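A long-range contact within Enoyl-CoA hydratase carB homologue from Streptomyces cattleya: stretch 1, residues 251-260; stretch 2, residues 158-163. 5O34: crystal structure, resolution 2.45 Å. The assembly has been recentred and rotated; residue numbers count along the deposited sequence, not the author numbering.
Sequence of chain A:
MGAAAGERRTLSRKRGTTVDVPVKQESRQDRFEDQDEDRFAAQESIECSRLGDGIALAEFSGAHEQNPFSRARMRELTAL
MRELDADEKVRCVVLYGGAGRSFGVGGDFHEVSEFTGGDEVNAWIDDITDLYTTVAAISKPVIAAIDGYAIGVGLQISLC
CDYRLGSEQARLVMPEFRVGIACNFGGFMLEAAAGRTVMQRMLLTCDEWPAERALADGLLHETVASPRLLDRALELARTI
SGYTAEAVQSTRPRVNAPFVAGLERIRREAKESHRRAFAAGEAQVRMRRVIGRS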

# COMPACT_ATOMS: atom_id res chain seq x y z
N THR A 251 17.50 4.88 11.06
CA THR A 251 16.16 4.43 10.66
C THR A 251 15.84 4.76 9.19
O THR A 251 15.50 3.86 8.43
CB THR A 251 15.09 4.98 11.64
OG1 THR A 251 15.40 4.56 12.97
CG2 THR A 251 13.68 4.52 11.29
N ARG A 252 15.94 6.06 8.82
CA ARG A 252 15.64 6.59 7.49
C ARG A 252 16.22 5.75 6.33
O ARG A 252 15.44 5.37 5.44
CB ARG A 252 16.08 8.07 7.40
CG ARG A 252 15.27 8.92 6.42
CD ARG A 252 15.99 9.09 5.11
NE ARG A 252 15.18 9.85 4.15
CZ ARG A 252 15.50 10.04 2.88
NH1 ARG A 252 16.63 9.54 2.39
NH2 ARG A 252 14.70 10.74 2.09
N PRO A 253 17.54 5.38 6.31
CA PRO A 253 18.05 4.59 5.18
C PRO A 253 17.65 3.11 5.18
O PRO A 253 17.56 2.52 4.10
CB PRO A 253 19.56 4.77 5.27
CG PRO A 253 19.82 5.00 6.69
CD PRO A 253 18.63 5.73 7.24
N ARG A 254 17.39 2.50 6.36
CA ARG A 254 16.99 1.09 6.45
C ARG A 254 15.52 0.90 6.02
O ARG A 254 15.21 0.01 5.22
CB ARG A 254 17.26 0.50 7.84
CG ARG A 254 18.59 0.96 8.42
CD ARG A 254 19.32 -0.10 9.24
NE ARG A 254 20.18 0.51 10.26
CZ ARG A 254 21.36 1.08 10.02
NH1 ARG A 254 21.85 1.13 8.79
NH2 ARG A 254 22.05 1.62 11.02
N VAL A 255 14.63 1.77 6.53
CA VAL A 255 13.20 1.80 6.23
C VAL A 255 12.95 2.07 4.71
O VAL A 255 12.00 1.53 4.13
CB VAL A 255 12.52 2.82 7.18
CG1 VAL A 255 11.24 3.39 6.60
CG2 VAL A 255 12.27 2.22 8.56
N ASN A 256 13.82 2.86 4.06
CA ASN A 256 13.75 3.18 2.63
C ASN A 256 14.44 2.17 1.70
O ASN A 256 14.22 2.25 0.50
CB ASN A 256 14.29 4.59 2.37
CG ASN A 256 13.36 5.72 2.72
OD1 ASN A 256 12.33 5.54 3.38
ND2 ASN A 256 13.72 6.93 2.31
N ALA A 257 15.25 1.23 2.23
CA ALA A 257 15.98 0.22 1.42
C ALA A 257 15.09 -0.53 0.38
O ALA A 257 15.46 -0.53 -0.80
CB ALA A 257 16.73 -0.76 2.31
N PRO A 258 13.90 -1.10 0.73
CA PRO A 258 13.06 -1.72 -0.32
C PRO A 258 12.66 -0.75 -1.45
O PRO A 258 12.66 -1.13 -2.63
CB PRO A 258 11.83 -2.22 0.45
CG PRO A 258 12.30 -2.34 1.88
CD PRO A 258 13.25 -1.21 2.06
N PHE A 259 12.36 0.53 -1.09
CA PHE A 259 11.99 1.60 -2.03
C PHE A 259 13.16 1.94 -2.97
O PHE A 259 12.97 2.09 -4.18
CB PHE A 259 11.48 2.84 -1.27
CG PHE A 259 11.02 3.99 -2.14
CD1 PHE A 259 9.76 3.99 -2.72
CD2 PHE A 259 11.85 5.08 -2.36
CE1 PHE A 259 9.34 5.05 -3.53
CE2 PHE A 259 11.44 6.14 -3.17
CZ PHE A 259 10.18 6.12 -3.75
N VAL A 260 14.38 2.01 -2.41
CA VAL A 260 15.61 2.26 -3.17
C VAL A 260 15.87 1.09 -4.15
O VAL A 260 16.19 1.33 -5.32
CB VAL A 260 16.83 2.53 -2.23
CG1 VAL A 260 18.14 2.62 -3.01
CG2 VAL A 260 16.62 3.78 -1.38
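Stretch 2, residues 158-163: SLCCDY

What shape does the second stretch take, and how does it run along the first? From Ser158 to Cys161 the chain makes a type I beta turn, closed by a backbone hydrogen bond from Cys161 N to Ser158 O at 3.0 Å; beyond it Cys161 is extended (-80/153), Asp162 falls back to helical values (-77/-18), and Tyr163, in a strand, is extended again (-154/119). The partner is a helix from Arg252 onward, kinked where the N atoms of Pro258 and Phe259 have no bond to the preceding turn. The two run in opposite senses: Arg252 lies nearest Asp162, with their CA atoms 8.5 Å apart, and Phe259 lies nearest Cys160, CA to CA 8.8 Å. At such spacings the backbones stay apart and side chains fill much of the gap, burying 250 Å² counted over both sides.

What holds the Asp162 end by charge? Arg252 and Asp162 both direct their CA-to-CB bonds toward the opposing stretch, and their side chains meet in a salt bridge. A single carboxylate oxygen takes two hydrogen bonds: Arg252 NE to Asp162 OD2 is 2.8 Å, and Arg252 NH2 to the same Asp162 OD2 is also 2.8 Å. The N-H...O angles, 144° and 139°, are bent, as expected when two neighbouring donors converge on one acceptor. OD2 lies near the guanidinium plane, at its edge, where the N-H groups point. Arg252 NH2 also comes within 3.6 Å of Cys160 O, so the arginine reaches past the aspartate to the backbone of the turn.

How does the other carboxylate oxygen engage the helix? It does so through water. Water 1 donates to Asp162 OD1 at 2.7 Å and to Asn256 OD1 at 2.9 Å, linking the aspartate to a residue one helical turn beyond Arg252. The direct approach is looser, with Asn256 ND2 3.9 Å from Asp162 OD1, so the water spans a gap that the side chains leave between them.

What packs against the turn itself? Phe259, with chi1 at -178° (t), extends its ring to Leu159 and Cys160. Its CZ atom is 3.5 Å from Leu159 O, and its CE2 atom is 4.2 Å from Cys160 CA. The apolar contact between side chains is Phe259 CE2 to Cys160 SG, 4.4 Å. Leu159 meets the ring with its carbonyl; its CA-to-CB bond points sideways and the end of its side chain leads away from the helix. The contact thus pairs a charged and hydrated end at Asp162 with ring packing on the turn, and all the residues involved are buried.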

# COMPACT_ATOMS: atom_id res chain seq x y z
N SER A 158 9.50 14.71 -5.31
CA SER A 158 8.76 14.86 -4.04
C SER A 158 8.41 13.49 -3.44
O SER A 158 8.53 13.30 -2.23
CB SER A 158 7.52 15.74 -4.22
OG SER A 158 6.38 15.03 -4.67
N LEU A 159 8.06 12.51 -4.31
CA LEU A 159 7.73 11.13 -3.89
C LEU A 159 8.95 10.33 -3.33
O LEU A 159 8.77 9.22 -2.84
CB LEU A 159 7.02 10.36 -5.01
CG LEU A 159 5.68 10.91 -5.50
CD1 LEU A 159 5.25 10.25 -6.78
CD2 LEU A 159 4.58 10.80 -4.44
N CYS A 160 10.16 10.92 -3.34
CA CYS A 160 11.37 10.31 -2.78
C CYS A 160 11.64 10.85 -1.36
O CYS A 160 12.42 10.25 -0.60
CB CYS A 160 12.58 10.55 -3.68
SG CYS A 160 12.42 9.82 -5.33
N CYS A 161 10.99 11.99 -1.02
CA CYS A 161 11.09 12.68 0.27
C CYS A 161 10.20 12.01 1.33
O CYS A 161 9.18 11.40 1.00
CB CYS A 161 10.77 14.17 0.13
SG CYS A 161 11.75 15.02 -1.14
N ASP A 162 10.59 12.15 2.61
CA ASP A 162 9.89 11.57 3.76
C ASP A 162 8.62 12.30 4.17
O ASP A 162 7.84 11.73 4.94
CB ASP A 162 10.83 11.49 4.96
CG ASP A 162 12.16 10.86 4.63
OD1 ASP A 162 12.26 9.62 4.70
OD2 ASP A 162 13.06 11.61 4.19
N TYR A 163 8.43 13.56 3.74
CA TYR A 163 7.28 14.36 4.14
C TYR A 163 6.99 15.40 3.08
O TYR A 163 7.84 16.23 2.78
CB TYR A 163 7.52 15.03 5.51
CG TYR A 163 6.27 15.33 6.33
CD1 TYR A 163 5.92 14.55 7.42
CD2 TYR A 163 5.50 16.46 6.06
CE1 TYR A 163 4.81 14.86 8.21
CE2 TYR A 163 4.38 16.78 6.83
CZ TYR A 163 4.04 15.98 7.91
OH TYR A 163 2.95 16.30 8.68
O HOH W 1 10.90 7.32 5.24